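Local coordinates for protein protease Do-like 2, chloroplastic (Arabidopsis thaliana, PDB 4FLN) that carries out, as a chloroplast serine protease, the primary cleavage of photodamaged D1 protein of photosystem II, at residues Y54-A59 with Q69-S74; G84-N89 with E131-G136. All blocks are in the same frame, centred on the assembly; numbering follows the deposited sequence.

Interaction 1: Y54-A59 with Q69-S74; sequences YCTHTA and QRQFTS
With CG anti to its carbonyl carbon (chi1 -60°), H57 leans back along its strand toward S74, while F72 CG sits between the two backbone arms (chi1 67°), which brings the phenyl ring across to the histidine. The H57 methylene does the touching: CB lies over one face of the F72 ring, toward its rim, 4.0 Å from the centroid. The imidazole itself lies nearly parallel to the phenyl but displaced, with little overlap. At its far edge H57 NE2 hydrogen-bonds S74 OG at 3.1 Å, whereas ND1 bonds the backbone O of E94; both ring nitrogens are engaged, which is consistent with a well-defined ring orientation. C55 SG sits over the rim of one imidazole face. On the other side of the sheet, T56 and T73 are joined by a weak OG1-OG1 bond, and the extended Q71 side chain crosses T56 CG2, its OE1 held by Y493 OH of the second subunit.

The backbones zip up as antiparallel strands. C55 and S74 exchange two hydrogen bonds, and H57 N reaches F72 O at 2.7 Å, nearly along the C=O axis; the return bond, F72 N to H57 O, is weak. Where the strand pairing gives out, a water bridges H57 O, A59 N and R70 O, and Q69 N closes on A59 O at 2.6 Å from above the carbonyl plane. Strands 50-57 and 72-82 thus form the first hairpin of the N-terminal six-stranded beta barrel of a chymotrypsin-like protease.

Interaction 2: G84-N89 with E131-G136; sequences GKLLTN and EDFWKG
The W134 indole is covered on both faces: G84 CA sits over the six-membered ring, toward its rim, on one side, and CD2 of the preceding residue, F133, lies over the centre of the other, 3.6 Å above the plane. K85 O comes to the indole edge, near its plane. The F133 ring in turn has W134 CG in its own plane, at the edge, so the phenyl presents its rim to the indole. The contact belongs to the N-terminal beta barrel of the trypsin-like fold, where the loop after strand 123-129 packs its two aromatic side chains against segment 84-89.

A type I turn from D132 to K135, closed by K135 N to D132 O at 2.9 Å, sets F133 and W134 at its two central positions. The differing first torsions nevertheless bring both rings side by side toward 84-89: F133 CG is anti to the backbone N (chi1 179°), W134 CG anti to the carbonyl carbon (chi1 -65°). Across the interface no hydrogen bond forms; the grip is one of CH and apolar contacts. G84 lays its CA on the indole as a CH-pi donor, 4.1 Å from the centroid of the six-membered ring and 19° off its normal. L86 divides its two methyls between the aromatics: CD2 slides past W134 CH2 at 3.8 Å, the two side chains running in opposite directions. F133 also meets Y110 edge-to-face, which ties the turn to strand 110-118, and the indole NE1 hydrogen-bonds V128 O of strand 123-129. The other methyl of the leucine, L86 CD1, meets F133 CZ tip to tip at 3.9 Å.

Both contacts belong to one six-stranded barrel, in which strands 72-82 and 85-88 are sequential neighbours: interaction 1 pairs the first with strand 50-57, and interaction 2 rests a later loop on the second. Their centres lie 23 Å apart and their nearest atoms about 8 Å, so they do not touch. Interaction 1 approaches the probable charge relay system, the S74 side chain being about 7 Å from that of H91 and about 9 Å from that of S200. The packing of interaction 2 is remote from it, yet the chain continues from strand 85-88 into N89, whose ND2 hydrogen-bonds D122 O and whose side chain touches S200. Of the two, only interaction 1 meets another subunit.

Interaction 1: Y54-A59 with Q69-S74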
# COMPACT_ATOMS: atom_id res chain seq x y z
N TYR B 54 -6.01 20.93 29.66
CA TYR B 54 -5.39 19.62 29.84
C TYR B 54 -6.39 18.67 30.46
O TYR B 54 -7.03 18.99 31.47
CB TYR B 54 -4.16 19.71 30.74
CG TYR B 54 -3.10 20.67 30.27
CD1 TYR B 54 -1.92 20.22 29.70
CD2 TYR B 54 -3.28 22.04 30.40
CE1 TYR B 54 -0.95 21.10 29.27
CE2 TYR B 54 -2.31 22.93 29.98
CZ TYR B 54 -1.14 22.46 29.42
OH TYR B 54 -0.18 23.35 29.00
N CYS B 55 -6.53 17.50 29.85
CA CYS B 55 -7.49 16.51 30.31
C CYS B 55 -6.97 15.08 30.23
O CYS B 55 -6.43 14.66 29.20
CB CYS B 55 -8.79 16.62 29.53
SG CYS B 55 -9.91 15.23 29.78
N THR B 56 -7.14 14.34 31.31
CA THR B 56 -6.76 12.94 31.36
C THR B 56 -7.98 12.08 31.03
O THR B 56 -9.04 12.27 31.62
CB THR B 56 -6.21 12.57 32.73
OG1 THR B 56 -4.99 13.30 32.95
CG2 THR B 56 -5.92 11.10 32.82
N HIS B 57 -7.83 11.16 30.09
CA HIS B 57 -8.96 10.38 29.59
C HIS B 57 -8.88 8.91 29.95
O HIS B 57 -7.97 8.21 29.53
CB HIS B 57 -9.04 10.50 28.06
CG HIS B 57 -9.24 11.90 27.57
ND1 HIS B 57 -10.48 12.45 27.37
CD2 HIS B 57 -8.34 12.87 27.26
CE1 HIS B 57 -10.35 13.70 26.96
NE2 HIS B 57 -9.06 13.97 26.88
N THR B 58 -9.84 8.44 30.74
CA THR B 58 -10.01 7.00 30.90
C THR B 58 -11.34 6.56 30.33
O THR B 58 -12.38 6.75 30.96
CB THR B 58 -9.96 6.58 32.37
OG1 THR B 58 -8.87 7.22 33.03
CG2 THR B 58 -9.82 5.06 32.47
N ALA B 59 -11.32 5.93 29.17
CA ALA B 59 -12.52 5.41 28.57
C ALA B 59 -12.71 3.96 28.99
O ALA B 59 -11.75 3.31 29.37
CB ALA B 59 -12.44 5.51 27.06
N GLN B 69 -10.15 1.32 29.01
CA GLN B 69 -9.07 1.49 28.04
C GLN B 69 -7.87 2.17 28.68
O GLN B 69 -7.90 2.54 29.86
CB GLN B 69 -9.56 2.32 26.85
CG GLN B 69 -10.66 1.65 26.06
CD GLN B 69 -10.91 2.34 24.73
OE1 GLN B 69 -10.56 3.51 24.56
NE2 GLN B 69 -11.49 1.61 23.79
N ARG B 70 -6.82 2.35 27.90
CA ARG B 70 -5.57 2.90 28.42
C ARG B 70 -5.64 4.41 28.68
O ARG B 70 -6.06 5.18 27.81
CB ARG B 70 -4.43 2.58 27.46
CG ARG B 70 -3.08 2.45 28.12
CD ARG B 70 -2.00 2.24 27.08
NE ARG B 70 -0.72 1.94 27.70
CZ ARG B 70 -0.31 0.71 27.98
NH1 ARG B 70 -1.08 -0.33 27.70
NH2 ARG B 70 0.88 0.52 28.55
N GLN B 71 -5.22 4.82 29.88
CA GLN B 71 -5.26 6.23 30.28
C GLN B 71 -4.24 7.10 29.55
O GLN B 71 -3.04 6.83 29.59
CB GLN B 71 -5.03 6.37 31.79
CG GLN B 71 -5.06 7.82 32.28
CD GLN B 71 -4.92 7.96 33.79
OE1 GLN B 71 -5.90 8.23 34.50
NE2 GLN B 71 -3.70 7.80 34.30
N PHE B 72 -4.73 8.16 28.90
CA PHE B 72 -3.85 9.12 28.23
C PHE B 72 -4.23 10.58 28.51
O PHE B 72 -5.32 10.86 29.01
CB PHE B 72 -3.82 8.86 26.73
CG PHE B 72 -5.12 9.14 26.03
CD1 PHE B 72 -6.18 8.26 26.14
CD2 PHE B 72 -5.26 10.27 25.24
CE1 PHE B 72 -7.38 8.51 25.48
CE2 PHE B 72 -6.46 10.52 24.59
CZ PHE B 72 -7.52 9.64 24.71
N THR B 73 -3.33 11.49 28.18
CA THR B 73 -3.61 12.91 28.36
C THR B 73 -3.60 13.63 27.01
O THR B 73 -2.75 13.36 26.16
CB THR B 73 -2.64 13.59 29.35
OG1 THR B 73 -2.55 12.80 30.54
CG2 THR B 73 -3.13 14.99 29.72
N SER B 74 -4.56 14.53 26.82
CA SER B 74 -4.69 15.29 25.59
C SER B 74 -4.89 16.77 25.90
O SER B 74 -5.17 17.13 27.05
CB SER B 74 -5.89 14.80 24.78
OG SER B 74 -7.05 15.52 25.13
O HOH W 1 -9.08 6.46 27.71

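Interaction 2: G84-N89 with E131-G136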
# COMPACT_ATOMS: atom_id res chain seq x y z
N GLY B 84 -18.60 32.61 36.18
CA GLY B 84 -17.42 31.83 36.52
C GLY B 84 -17.15 30.70 35.55
O GLY B 84 -16.51 29.71 35.92
N LYS B 85 -17.65 30.81 34.33
CA LYS B 85 -17.70 29.66 33.43
C LYS B 85 -16.69 29.68 32.28
O LYS B 85 -16.32 30.73 31.77
CB LYS B 85 -19.13 29.46 32.91
CG LYS B 85 -20.17 29.29 34.03
CD LYS B 85 -21.60 29.27 33.50
CE LYS B 85 -22.02 30.62 32.89
NZ LYS B 85 -23.31 30.56 32.13
N LEU B 86 -16.22 28.49 31.90
CA LEU B 86 -15.38 28.31 30.72
C LEU B 86 -16.09 27.45 29.68
O LEU B 86 -16.70 26.44 30.00
CB LEU B 86 -14.05 27.65 31.09
CG LEU B 86 -13.14 28.48 31.99
CD1 LEU B 86 -11.85 27.73 32.28
CD2 LEU B 86 -12.86 29.82 31.32
N LEU B 87 -16.00 27.86 28.42
CA LEU B 87 -16.64 27.13 27.34
C LEU B 87 -15.62 26.24 26.64
O LEU B 87 -14.47 26.64 26.46
CB LEU B 87 -17.23 28.12 26.34
CG LEU B 87 -18.37 27.66 25.43
CD1 LEU B 87 -19.27 26.69 26.16
CD2 LEU B 87 -19.16 28.88 24.98
N THR B 88 -16.02 25.04 26.25
CA THR B 88 -15.14 24.18 25.46
C THR B 88 -15.90 23.14 24.66
O THR B 88 -17.12 23.11 24.67
CB THR B 88 -14.08 23.49 26.34
OG1 THR B 88 -13.06 22.94 25.50
CG2 THR B 88 -14.71 22.38 27.18
N ASN B 89 -15.18 22.30 23.93
CA ASN B 89 -15.80 21.17 23.27
C ASN B 89 -15.98 20.05 24.27
O ASN B 89 -15.19 19.92 25.21
CB ASN B 89 -14.96 20.69 22.09
CG ASN B 89 -15.06 21.60 20.91
OD1 ASN B 89 -14.05 22.07 20.38
ND2 ASN B 89 -16.28 21.88 20.48
N GLU B 131 -10.38 32.22 42.40
CA GLU B 131 -10.02 33.47 43.07
C GLU B 131 -8.67 34.06 42.66
O GLU B 131 -8.37 35.21 42.99
CB GLU B 131 -10.08 33.29 44.58
N ASP B 132 -7.88 33.28 41.94
CA ASP B 132 -6.57 33.71 41.46
C ASP B 132 -6.65 33.65 39.95
O ASP B 132 -6.45 34.65 39.26
CB ASP B 132 -5.45 32.81 42.00
CG ASP B 132 -4.58 33.52 43.04
OD1 ASP B 132 -4.49 34.77 43.02
OD2 ASP B 132 -3.96 32.83 43.88
N PHE B 133 -6.93 32.46 39.45
CA PHE B 133 -7.25 32.25 38.05
C PHE B 133 -8.18 33.36 37.57
O PHE B 133 -7.84 34.11 36.65
CB PHE B 133 -7.95 30.90 37.91
CG PHE B 133 -8.35 30.56 36.51
CD1 PHE B 133 -7.51 29.83 35.69
CD2 PHE B 133 -9.58 30.94 36.02
CE1 PHE B 133 -7.88 29.50 34.40
CE2 PHE B 133 -9.96 30.61 34.74
CZ PHE B 133 -9.11 29.89 33.93
N TRP B 134 -9.35 33.45 38.18
CA TRP B 134 -10.36 34.44 37.79
C TRP B 134 -9.97 35.90 38.03
O TRP B 134 -10.71 36.80 37.64
CB TRP B 134 -11.69 34.13 38.48
CG TRP B 134 -12.25 32.84 38.02
CD1 TRP B 134 -12.29 31.66 38.72
CD2 TRP B 134 -12.82 32.56 36.74
NE1 TRP B 134 -12.87 30.68 37.95
CE2 TRP B 134 -13.21 31.21 36.73
CE3 TRP B 134 -13.05 33.34 35.60
CZ2 TRP B 134 -13.81 30.62 35.63
CZ3 TRP B 134 -13.65 32.75 34.51
CH2 TRP B 134 -14.03 31.40 34.53
N LYS B 135 -8.85 36.13 38.70
CA LYS B 135 -8.40 37.50 38.96
C LYS B 135 -8.11 38.28 37.67
O LYS B 135 -7.34 37.82 36.82
CB LYS B 135 -7.19 37.51 39.88
N GLY B 136 -8.73 39.45 37.54
CA GLY B 136 -8.47 40.34 36.43
C GLY B 136 -8.87 39.77 35.08
O GLY B 136 -8.38 40.21 34.04